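Local atomic coordinates of Tb427.07.360- putative uncharacterized metacyclic invariant surface protein from Trypanosoma brucei (Trypanosoma brucei, PDB entry 5VTL), a protein that is of unknown function but, as an invariant surface protein of extended helical architecture, is probably displayed on the surface of the metacyclic parasite. Residues R137-S141 / W142-K146. Residues are numbered along the deposited sequence; the frame is centred on the assembly and turned at random.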
ATOM      1  N   ARG A 137       7.269   7.414  -9.795  1.00  4.10           N
ATOM      2  CA  ARG A 137       6.783   6.096  -9.482  1.00  5.35           C
ATOM      3  C   ARG A 137       6.874   5.820  -7.966  1.00  8.36           C
ATOM      4  O   ARG A 137       6.317   4.850  -7.473  1.00  9.41           O
ATOM      5  CB  ARG A 137       7.590   5.060 -10.248  1.00  8.88           C
ATOM      6  CG  ARG A 137       7.578   5.265 -11.735  1.00 12.35           C
ATOM      7  CD  ARG A 137       8.100   4.031 -12.461  1.00 14.00           C
ATOM      8  NE  ARG A 137       7.793   4.141 -13.883  1.00 17.60           N
ATOM      9  CZ  ARG A 137       7.809   3.127 -14.737  1.00 21.06           C
ATOM     10  NH1 ARG A 137       8.125   1.904 -14.329  1.00 16.56           N
ATOM     11  NH2 ARG A 137       7.513   3.360 -16.007  1.00 31.76           N
ATOM     12  N   GLY A 138       7.573   6.683  -7.238  1.00  7.50           N
ATOM     13  CA  GLY A 138       7.666   6.558  -5.791  1.00  6.52           C
ATOM     14  C   GLY A 138       6.576   7.323  -5.051  1.00  4.57           C
ATOM     15  O   GLY A 138       6.626   7.469  -3.837  1.00  8.78           O
ATOM     16  N   VAL A 139       5.581   7.805  -5.774  1.00  6.62           N
ATOM     17  CA  VAL A 139       4.503   8.571  -5.161  1.00  3.32           C
ATOM     18  C   VAL A 139       3.798   7.770  -4.050  1.00  5.85           C
ATOM     19  O   VAL A 139       3.681   6.550  -4.122  1.00  6.19           O
ATOM     20  CB  VAL A 139       3.486   9.038  -6.246  1.00  5.00           C
ATOM     21  CG1 VAL A 139       2.784   7.862  -6.878  1.00  7.60           C
ATOM     22  CG2 VAL A 139       2.476  10.030  -5.679  1.00  3.77           C
ATOM     23  N   ASN A 140       3.363   8.472  -3.011  1.00  2.94           N
ATOM     24  CA  ASN A 140       2.609   7.872  -1.926  1.00  4.52           C
ATOM     25  C   ASN A 140       1.883   9.006  -1.229  1.00  5.77           C
ATOM     26  O   ASN A 140       1.953  10.142  -1.690  1.00  6.89           O
ATOM     27  CB  ASN A 140       3.521   7.073  -0.978  1.00  6.93           C
ATOM     28  CG  ASN A 140       4.675   7.893  -0.413  1.00  8.82           C
ATOM     29  OD1 ASN A 140       4.600   9.121  -0.294  1.00  5.70           O
ATOM     30  ND2 ASN A 140       5.742   7.215  -0.052  1.00 10.94           N
ATOM     31  N   SER A 141       1.207   8.733  -0.121  1.00  4.46           N
ATOM     32  CA  SER A 141       0.449   9.794   0.521  1.00  5.44           C
ATOM     33  C   SER A 141       1.364  10.905   0.996  1.00  3.61           C
ATOM     34  O   SER A 141       0.966  12.073   0.977  1.00  5.19           O
ATOM     35  CB  SER A 141      -0.376   9.280   1.700  1.00  7.54           C
ATOM     36  OG  SER A 141      -1.317   8.311   1.326  1.00 10.00           O
ATOM     37  N   TRP A 142       2.584  10.555   1.411  1.00  5.80           N
ATOM     38  CA  TRP A 142       3.520  11.569   1.933  1.00  8.74           C
ATOM     39  C   TRP A 142       3.877  12.556   0.813  1.00  5.45           C
ATOM     40  O   TRP A 142       3.833  13.769   1.000  1.00  4.58           O
ATOM     41  CB  TRP A 142       4.778  10.926   2.560  1.00  5.35           C
ATOM     42  CG  TRP A 142       5.775  11.937   3.088  1.00  6.19           C
ATOM     43  CD1 TRP A 142       5.816  12.489   4.354  1.00  5.93           C
ATOM     44  CD2 TRP A 142       6.874  12.520   2.368  1.00  6.01           C
ATOM     45  NE1 TRP A 142       6.870  13.362   4.451  1.00  7.01           N
ATOM     46  CE2 TRP A 142       7.532  13.403   3.251  1.00  7.93           C
ATOM     47  CE3 TRP A 142       7.367  12.382   1.063  1.00  6.50           C
ATOM     48  CZ2 TRP A 142       8.634  14.144   2.869  1.00  8.16           C
ATOM     49  CZ3 TRP A 142       8.459  13.116   0.696  1.00  9.07           C
ATOM     50  CH2 TRP A 142       9.082  13.990   1.601  1.00  6.87           C
ATOM     51  N   VAL A 143       4.202  12.034  -0.372  1.00  7.15           N
ATOM     52  CA  VAL A 143       4.482  12.883  -1.524  1.00  5.55           C
ATOM     53  C   VAL A 143       3.283  13.771  -1.891  1.00  9.80           C
ATOM     54  O   VAL A 143       3.453  14.936  -2.219  1.00  5.34           O
ATOM     55  CB  VAL A 143       4.881  12.030  -2.758  1.00  4.71           C
ATOM     56  CG1 VAL A 143       5.026  12.899  -4.028  1.00  5.91           C
ATOM     57  CG2 VAL A 143       6.176  11.261  -2.471  1.00  5.24           C
ATOM     58  N   LEU A 144       2.070  13.231  -1.850  1.00  5.75           N
ATOM     59  CA  LEU A 144       0.900  14.054  -2.168  1.00  7.26           C
ATOM     60  C   LEU A 144       0.704  15.162  -1.133  1.00  5.79           C
ATOM     61  O   LEU A 144       0.294  16.266  -1.472  1.00  4.74           O
ATOM     62  CB  LEU A 144      -0.377  13.209  -2.271  1.00  5.31           C
ATOM     63  CG  LEU A 144      -0.431  12.154  -3.381  1.00  3.63           C
ATOM     64  CD1 LEU A 144      -1.708  11.364  -3.249  1.00  6.40           C
ATOM     65  CD2 LEU A 144      -0.340  12.767  -4.744  1.00  8.99           C
ATOM     66  N   LYS A 145       1.001  14.870   0.125  1.00  5.25           N
ATOM     67  CA  LYS A 145       0.957  15.878   1.173  1.00  5.35           C
ATOM     68  C   LYS A 145       1.958  16.992   0.899  1.00  5.26           C
ATOM     69  O   LYS A 145       1.629  18.164   0.956  1.00  7.49           O
ATOM     70  CB  LYS A 145       1.270  15.255   2.540  1.00  9.48           C
ATOM     71  CG  LYS A 145       1.394  16.266   3.678  1.00  6.64           C
ATOM     72  CD  LYS A 145       1.599  15.583   5.026  1.00 12.27           C
ATOM     73  CE  LYS A 145       2.880  14.803   5.086  1.00 17.03           C
ATOM     74  NZ  LYS A 145       3.188  14.333   6.455  1.00 19.89           N
ATOM     75  N   LYS A 146       3.200  16.617   0.622  1.00  4.99           N
ATOM     76  CA  LYS A 146       4.223  17.621   0.334  1.00  3.73           C
ATOM     77  C   LYS A 146       3.867  18.472  -0.881  1.00  5.28           C
ATOM     78  O   LYS A 146       4.156  19.658  -0.925  1.00  5.88           O
ATOM     79  CB  LYS A 146       5.576  16.941   0.105  1.00  4.72           C
ATOM     80  CG  LYS A 146       6.135  16.265   1.336  1.00  9.93           C
ATOM     81  CD  LYS A 146       6.437  17.295   2.442  1.00 14.09           C
ATOM     82  CE  LYS A 146       5.940  16.877   3.793  1.00 17.56           C
ATOM     83  NZ  LYS A 146       6.494  17.800   4.839  1.00 18.89           N
TER
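N140 and V143 meet at the start of helix 141-154, where the asparagine side chain caps the first turn. Its OD1 accepts the backbone N-H of V143 at 2.9 Å from V143 N, a nearly straight bond (167° at the hydrogen). With chi1 55°, CG lies between the backbone N and the carbonyl carbon of N140, which brings OD1 in front of the V143 N-H. Asparagine suits an N-cap because its short side chain brings an acceptor to a first-turn N-H for which the helix has no carbonyl one turn earlier. The backbone then takes over: N140 O receives L144 N at 3.1 Å, and S141 O receives K145 N at 2.9 Å.

The closely packed side is apolar. V139, just before the cap, turns CG2 to L144 CD2 at 4.0 Å and, crossing V143 at about a right angle, to V143 CG1 at 4.2 Å. V139 and L144 are buried, and their branched, uncharged side chains suit this inner face. The solvent side is looser. W142 is exposed: its CB comes within 3.4 Å of N140 OD1, but the indole extends away from the cap. CG of K146 lies over one face of the ring, offset toward its rim, and NZ of K146 forms a salt bridge with E149.

S141 faces helix 157-209, where its short hydroxyl side chain suits a close approach: OG is hydrogen-bonded to D175 and the backbone N to E178. On helix 4-58, V139 rests against A16 and I20, and V143 against A16; the capped turn thus packs against both long helices.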